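Local coordinates for thioredoxin Reductase (Burkholderia cenocepacia, PDB 4F82), which probably reduces hydrogen peroxide and organic hydroperoxides at the expense of thiols, as a peroxiredoxin of the Prx5 subfamily, at residues Val51-Pro56 / Pro69-His74; Ala155-Ala158 / Val164-Ala167; Ala119-His122 / Leu126-Asp129. One frame throughout, in Å; residues are numbered along the deposited sequence.

Contact 1: Val51-Pro56 / Pro69-His74; sequences VIFGLP and PGYVEH
In the beta-alpha-beta unit of this thioredoxin-like peroxiredoxin fold, Phe53 of strand 49-55 stacks on Tyr71 of helix 61-80. The same helix carries Cys63, the predicted peroxidatic cysteine. The two rings form an offset stack. Their planes are only 8° apart and their centroids lie 4.0 Å from each other. The side chains run past each other in opposite directions. The rings overlap closely, with Tyr71 CD2 over the centre of the Phe53 face and Phe53 CD2 over that of Tyr71. Phe53 CE2 comes 3.5 Å from Tyr71 CD2. Phe53 CG sits between the backbone N and the carbonyl carbon (chi1 67°), which stands the ring up from the strand toward the helix. The Phe53 ring also meets His67, Ile86 and Cys88. The hydroxyl of Tyr71 is buried but satisfied, since OH is hydrogen-bonded to Ser165 O. That bond ties the far end of the ring to the loop before helix 167-172, whose Ala167 and Val170 also pack on it. No hydrogen bond joins strand and helix here; the contact is apolar. Val51 adds one branch, turned anti to its backbone N (chi1 171°), and its CG1 approaches Tyr71 CE1 obliquely at 3.9 Å.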
loop_
_atom_site.group_PDB
_atom_site.type_symbol
_atom_site.label_atom_id
_atom_site.label_comp_id
_atom_site.label_asym_id
_atom_site.label_seq_id
_atom_site.Cartn_x
_atom_site.Cartn_y
_atom_site.Cartn_z
ATOM N N VAL A 51 15.821 -15.409 7.802
ATOM C CA VAL A 51 16.023 -13.998 8.099
ATOM C C VAL A 51 14.773 -13.245 7.701
ATOM O O VAL A 51 14.327 -13.362 6.557
ATOM C CB VAL A 51 17.213 -13.383 7.281
ATOM C CG1 VAL A 51 17.246 -11.848 7.456
ATOM C CG2 VAL A 51 18.567 -14.021 7.672
ATOM N N ILE A 52 14.206 -12.473 8.626
ATOM C CA ILE A 52 13.082 -11.592 8.299
ATOM C C ILE A 52 13.503 -10.155 8.489
ATOM O O ILE A 52 13.955 -9.793 9.589
ATOM C CB ILE A 52 11.882 -11.849 9.224
ATOM C CG1 ILE A 52 11.447 -13.323 9.135
ATOM C CG2 ILE A 52 10.720 -10.957 8.834
ATOM C CD1 ILE A 52 10.361 -13.702 10.208
ATOM N N PHE A 53 13.400 -9.335 7.431
ATOM C CA PHE A 53 13.605 -7.898 7.630
ATOM C C PHE A 53 12.278 -7.190 7.292
ATOM O O PHE A 53 11.629 -7.505 6.288
ATOM C CB PHE A 53 14.836 -7.346 6.863
ATOM C CG PHE A 53 14.700 -7.364 5.364
ATOM C CD1 PHE A 53 14.340 -6.198 4.651
ATOM C CD2 PHE A 53 14.907 -8.529 4.650
ATOM C CE1 PHE A 53 14.229 -6.214 3.243
ATOM C CE2 PHE A 53 14.780 -8.546 3.234
ATOM C CZ PHE A 53 14.434 -7.398 2.532
ATOM N N GLY A 54 11.831 -6.340 8.211
ATOM C CA GLY A 54 10.618 -5.588 8.020
ATOM C C GLY A 54 11.017 -4.160 7.698
ATOM O O GLY A 54 12.069 -3.665 8.127
ATOM N N LEU A 55 10.167 -3.475 6.957
ATOM C CA LEU A 55 10.476 -2.084 6.588
ATOM C C LEU A 55 9.142 -1.343 6.406
ATOM O O LEU A 55 8.083 -1.984 6.336
ATOM C CB LEU A 55 11.354 -2.072 5.315
ATOM C CG LEU A 55 11.060 -2.991 4.126
ATOM C CD1 LEU A 55 9.727 -2.627 3.388
ATOM C CD2 LEU A 55 12.221 -2.974 3.144
ATOM N N PRO A 56 9.175 0.000 6.362
ATOM C CA PRO A 56 7.952 0.808 6.383
ATOM C C PRO A 56 7.036 0.774 5.146
ATOM O O PRO A 56 5.833 0.967 5.316
ATOM C CB PRO A 56 8.485 2.234 6.590
ATOM C CG PRO A 56 9.772 2.051 7.325
ATOM C CD PRO A 56 10.366 0.809 6.683
ATOM N N PRO A 69 17.582 -4.242 -2.014
ATOM C CA PRO A 69 18.672 -4.693 -2.895
ATOM C C PRO A 69 19.874 -5.290 -2.144
ATOM O O PRO A 69 20.461 -6.248 -2.648
ATOM C CB PRO A 69 19.061 -3.438 -3.660
ATOM C CG PRO A 69 17.766 -2.651 -3.721
ATOM C CD PRO A 69 17.129 -2.878 -2.357
ATOM N N GLY A 70 20.204 -4.787 -0.954
ATOM C CA GLY A 70 21.251 -5.407 -0.149
ATOM C C GLY A 70 20.932 -6.889 0.115
ATOM O O GLY A 70 21.811 -7.752 0.049
ATOM N N TYR A 71 19.672 -7.200 0.404
ATOM C CA TYR A 71 19.344 -8.616 0.606
ATOM C C TYR A 71 19.381 -9.451 -0.682
ATOM O O TYR A 71 19.872 -10.574 -0.672
ATOM C CB TYR A 71 18.033 -8.765 1.379
ATOM C CG TYR A 71 18.243 -8.488 2.854
ATOM C CD1 TYR A 71 18.757 -9.490 3.695
ATOM C CD2 TYR A 71 17.966 -7.224 3.403
ATOM C CE1 TYR A 71 18.978 -9.253 5.051
ATOM C CE2 TYR A 71 18.187 -6.971 4.781
ATOM C CZ TYR A 71 18.706 -7.989 5.580
ATOM O OH TYR A 71 18.918 -7.792 6.943
ATOM N N VAL A 72 18.872 -8.907 -1.788
ATOM C CA VAL A 72 18.977 -9.617 -3.074
ATOM C C VAL A 72 20.453 -9.851 -3.365
ATOM O O VAL A 72 20.869 -10.951 -3.771
ATOM C CB VAL A 72 18.264 -8.810 -4.198
ATOM C CG1 VAL A 72 18.610 -9.318 -5.644
ATOM C CG2 VAL A 72 16.742 -8.798 -3.933
ATOM N N GLU A 73 21.257 -8.825 -3.101
ATOM C CA GLU A 73 22.686 -8.891 -3.364
ATOM C C GLU A 73 23.415 -9.905 -2.486
ATOM O O GLU A 73 24.338 -10.595 -2.957
ATOM C CB GLU A 73 23.313 -7.490 -3.273
ATOM C CG GLU A 73 23.074 -6.688 -4.558
ATOM C CD GLU A 73 23.224 -5.181 -4.363
ATOM O OE1 GLU A 73 23.988 -4.758 -3.461
ATOM O OE2 GLU A 73 22.564 -4.414 -5.107
ATOM N N HIS A 74 22.984 -10.015 -1.225
ATOM C CA HIS A 74 23.622 -10.918 -0.266
ATOM C C HIS A 74 22.954 -12.293 -0.213
ATOM O O HIS A 74 23.345 -13.134 0.581
ATOM C CB HIS A 74 23.586 -10.327 1.165
ATOM C CG HIS A 74 24.628 -9.279 1.434
ATOM N ND1 HIS A 74 24.557 -8.003 0.915
ATOM C CD2 HIS A 74 25.738 -9.310 2.209
ATOM C CE1 HIS A 74 25.596 -7.297 1.343
ATOM N NE2 HIS A 74 26.320 -8.066 2.133
#

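Contact 2: Ala155-Ala158 / Val164-Ala167; sequences AVEA and VSDA
Ala155 lies near the end of strand 150-156, a strand paired with strand 137-147 in the peroxiredoxin sheet, and its methyl group meets Val164 in the loop that leads to helix 167-172. Ala155 CB is 3.8 Å from Val164 CG2 and also touches the carbonyl O of Val164. The backbone of Ala155 is paired with Ala143 of the neighbouring strand. Val156 turns its side chain the other way, onto Leu140 and Tyr142. Its carbonyl O still brushes Val164 CG2. Glu157 then supplies the polar part of the contact. Its chain is bent at chi2 (-89°), which folds the carboxylate back toward the loop. Three donors grip OE2. The backbone N of Val164 gives the straightest of the measured N-H bonds, 2.8 Å to Glu157 OE2 at 160°, arriving on the syn side but well out of the carboxylate plane. The N of Ser165 reaches Glu157 OE2 at 2.8 Å from above that plane. Ser165 OG donates to the anti lone pair of Glu157 OE2 at 2.7 Å. The other oxygen, OE1, accepts from Glu163 N and only weakly from Val164 N. One buried carboxylate thus binds successive N-H groups of the loop and ties residues 163 to 165 to the end of the strand. Several donors around it would be expected to favour its charged form. The next residues start the helix: Asp166 is its N-cap, and its OD1 also bonds Ser169 OG. Ser165 O faces helix 61-80 and accepts from His67 NE2. The Val164 methyl CG2 lies alongside the carboxylate, 3.6 Å from Glu157 CD.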
loop_
_atom_site.group_PDB
_atom_site.type_symbol
_atom_site.label_atom_id
_atom_site.label_comp_id
_atom_site.label_asym_id
_atom_site.label_seq_id
_atom_site.Cartn_x
_atom_site.Cartn_y
_atom_site.Cartn_z
ATOM N N ALA A 155 17.404 -6.858 15.481
ATOM C CA ALA A 155 18.014 -5.540 15.267
ATOM C C ALA A 155 16.953 -4.574 14.849
ATOM O O ALA A 155 16.625 -4.508 13.656
ATOM C CB ALA A 155 19.063 -5.593 14.153
ATOM N N VAL A 156 16.456 -3.765 15.779
ATOM C CA VAL A 156 15.371 -2.853 15.440
ATOM C C VAL A 156 15.939 -1.450 15.283
ATOM O O VAL A 156 16.736 -0.984 16.130
ATOM C CB VAL A 156 14.282 -2.864 16.532
ATOM C CG1 VAL A 156 13.145 -1.916 16.166
ATOM C CG2 VAL A 156 13.748 -4.276 16.744
ATOM N N GLU A 157 15.568 -0.763 14.205
ATOM C CA GLU A 157 16.074 0.600 14.001
ATOM C C GLU A 157 15.320 1.619 14.802
ATOM O O GLU A 157 14.104 1.556 14.931
ATOM C CB GLU A 157 16.024 1.023 12.526
ATOM C CG GLU A 157 16.674 0.005 11.569
ATOM C CD GLU A 157 18.181 0.240 11.346
ATOM O OE1 GLU A 157 18.770 1.159 11.971
ATOM O OE2 GLU A 157 18.783 -0.477 10.502
ATOM N N ALA A 158 16.051 2.594 15.328
ATOM C CA ALA A 158 15.410 3.821 15.771
ATOM C C ALA A 158 14.683 4.425 14.562
ATOM O O ALA A 158 15.100 4.204 13.419
ATOM C CB ALA A 158 16.451 4.781 16.300
ATOM N N VAL A 164 21.461 -0.902 11.333
ATOM C CA VAL A 164 21.617 -2.289 11.877
ATOM C C VAL A 164 20.824 -3.401 11.178
ATOM O O VAL A 164 21.046 -4.608 11.465
ATOM C CB VAL A 164 21.283 -2.329 13.405
ATOM C CG1 VAL A 164 22.222 -1.386 14.206
ATOM C CG2 VAL A 164 19.773 -1.940 13.652
ATOM N N SER A 165 19.872 -3.029 10.296
ATOM C CA SER A 165 18.958 -4.027 9.681
ATOM C C SER A 165 19.332 -4.353 8.247
ATOM O O SER A 165 18.646 -5.135 7.580
ATOM C CB SER A 165 17.507 -3.523 9.691
ATOM O OG SER A 165 17.400 -2.264 8.985
ATOM N N ASP A 166 20.408 -3.753 7.755
ATOM C CA ASP A 166 20.899 -4.041 6.409
ATOM C C ASP A 166 21.510 -5.453 6.338
ATOM O O ASP A 166 21.940 -6.015 7.355
ATOM C CB ASP A 166 21.976 -3.021 6.043
ATOM C CG ASP A 166 23.168 -3.087 6.983
ATOM O OD1 ASP A 166 23.021 -2.699 8.181
ATOM O OD2 ASP A 166 24.247 -3.534 6.524
ATOM N N ALA A 167 21.569 -6.005 5.136
ATOM C CA ALA A 167 22.046 -7.391 4.936
ATOM C C ALA A 167 23.489 -7.574 5.407
ATOM O O ALA A 167 23.807 -8.596 6.056
ATOM C CB ALA A 167 21.905 -7.803 3.462
#

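Contact 3: Ala119-His122 / Leu126-Asp129; sequences AFTH and LTQD
Thr121 and Leu126 close the turn between helix 119-124 and strand 127-129 in this peroxiredoxin, with Leu126 N bonded five residues back to Thr121 O. The Leu126 N to Thr121 O distance is 2.9 Å and the N-H...O angle 166°, so the residue just before the strand is bonded back to the helix. The side chains pack beside this bond. The Thr121 methyl lies against the Leu126 carbonyl. Thr121 CG2 is also 3.5 Å from Thr127 CG2. The OG1 of Thr121 turns elsewhere and is hydrogen-bonded to Asp115 OD2. Thr127 also directs CG2 at the helix: this methyl is anti to its own carbonyl carbon, while OG1 takes the place between N and C. The same methyl makes a CH-pi contact with His122. The CB of His122 points away from the strand, yet chi1 of -92°, off the usual staggered values, brings the ring back over Thr127. ND1 also makes a weak hydrogen bond to Ala118 O, back along the chain. Leu126 packs on Tyr142 of strand 137-147. Thr127 CG2 stands 3.6 Å from the centroid of the His122 ring, 8° off its normal.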
loop_
_atom_site.group_PDB
_atom_site.type_symbol
_atom_site.label_atom_id
_atom_site.label_comp_id
_atom_site.label_asym_id
_atom_site.label_seq_id
_atom_site.Cartn_x
_atom_site.Cartn_y
_atom_site.Cartn_z
ATOM N N ALA A 119 -1.236 -7.254 11.003
ATOM C CA ALA A 119 -1.458 -8.247 12.051
ATOM C C ALA A 119 -0.161 -8.797 12.630
ATOM O O ALA A 119 -0.040 -8.897 13.856
ATOM C CB ALA A 119 -2.369 -9.394 11.575
ATOM N N PHE A 120 0.788 -9.181 11.773
ATOM C CA PHE A 120 2.072 -9.722 12.234
ATOM C C PHE A 120 2.878 -8.639 12.974
ATOM O O PHE A 120 3.459 -8.874 14.043
ATOM C CB PHE A 120 2.869 -10.217 11.018
ATOM C CG PHE A 120 4.137 -10.992 11.363
ATOM C CD1 PHE A 120 4.153 -11.953 12.386
ATOM C CD2 PHE A 120 5.286 -10.813 10.602
ATOM C CE1 PHE A 120 5.326 -12.666 12.675
ATOM C CE2 PHE A 120 6.456 -11.554 10.869
ATOM C CZ PHE A 120 6.470 -12.462 11.899
ATOM N N THR A 121 2.907 -7.449 12.387
ATOM C CA THR A 121 3.744 -6.370 12.886
ATOM C C THR A 121 3.207 -5.948 14.237
ATOM O O THR A 121 3.983 -5.632 15.153
ATOM C CB THR A 121 3.737 -5.182 11.910
ATOM O OG1 THR A 121 4.243 -5.611 10.629
ATOM C CG2 THR A 121 4.640 -4.040 12.435
ATOM N N HIS A 122 1.874 -5.897 14.353
ATOM C CA HIS A 122 1.237 -5.663 15.665
ATOM C C HIS A 122 1.581 -6.758 16.657
ATOM O O HIS A 122 1.867 -6.473 17.820
ATOM C CB HIS A 122 -0.288 -5.519 15.534
ATOM C CG HIS A 122 -0.753 -4.102 15.355
ATOM N ND1 HIS A 122 -1.347 -3.648 14.194
ATOM C CD2 HIS A 122 -0.728 -3.046 16.204
ATOM C CE1 HIS A 122 -1.671 -2.369 14.333
ATOM N NE2 HIS A 122 -1.298 -1.979 15.539
ATOM N N LEU A 126 5.942 -4.129 16.756
ATOM C CA LEU A 126 6.897 -3.390 15.917
ATOM C C LEU A 126 6.246 -2.365 14.975
ATOM O O LEU A 126 6.791 -2.012 13.891
ATOM C CB LEU A 126 7.729 -4.374 15.108
ATOM C CG LEU A 126 8.787 -5.101 15.948
ATOM C CD1 LEU A 126 9.447 -6.237 15.159
ATOM C CD2 LEU A 126 9.825 -4.028 16.417
ATOM N N THR A 127 5.083 -1.878 15.348
ATOM C CA THR A 127 4.445 -0.843 14.505
ATOM C C THR A 127 4.946 0.573 14.809
ATOM O O THR A 127 5.481 0.823 15.895
ATOM C CB THR A 127 2.884 -0.839 14.612
ATOM O OG1 THR A 127 2.494 -0.462 15.935
ATOM C CG2 THR A 127 2.284 -2.213 14.262
ATOM N N GLN A 128 4.730 1.497 13.859
ATOM C CA GLN A 128 4.910 2.942 14.115
ATOM C C GLN A 128 3.838 3.678 13.352
ATOM O O GLN A 128 3.253 3.132 12.423
ATOM C CB GLN A 128 6.302 3.440 13.677
ATOM C CG GLN A 128 6.673 2.991 12.259
ATOM C CD GLN A 128 7.938 3.660 11.712
ATOM O OE1 GLN A 128 8.326 4.768 12.138
ATOM N NE2 GLN A 128 8.578 2.997 10.746
ATOM N N ASP A 129 3.591 4.923 13.740
ATOM C CA ASP A 129 2.551 5.734 13.088
ATOM C C ASP A 129 3.212 6.663 12.083
ATOM O O ASP A 129 3.884 7.638 12.473
ATOM C CB ASP A 129 1.826 6.553 14.144
ATOM C CG ASP A 129 0.633 7.302 13.587
ATOM O OD1 ASP A 129 0.463 7.380 12.347
ATOM O OD2 ASP A 129 -0.140 7.847 14.392
#

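Overall arrangement
Contact 1 is the buried one, its centre about 7 Å from the centre of the chain. Contacts 2 and 3 are partly buried, their centres each about 12 Å from the centre of the chain. All three reach the same sheet. Contact 1 joins a strand to a helix by rings and methyls alone. Contact 2 depends on a carboxylate gripping loop N-H groups, and contact 3 on one backbone bond, methyl packing and a methyl over a histidine face. Contacts 1 and 2 adjoin through Tyr71 and the loop at Ser165 to Ala167. Contact 3 lies away from the predicted active site. It meets contact 1 through Pro56 and Gln128, and contact 2 through Leu126 and Val156.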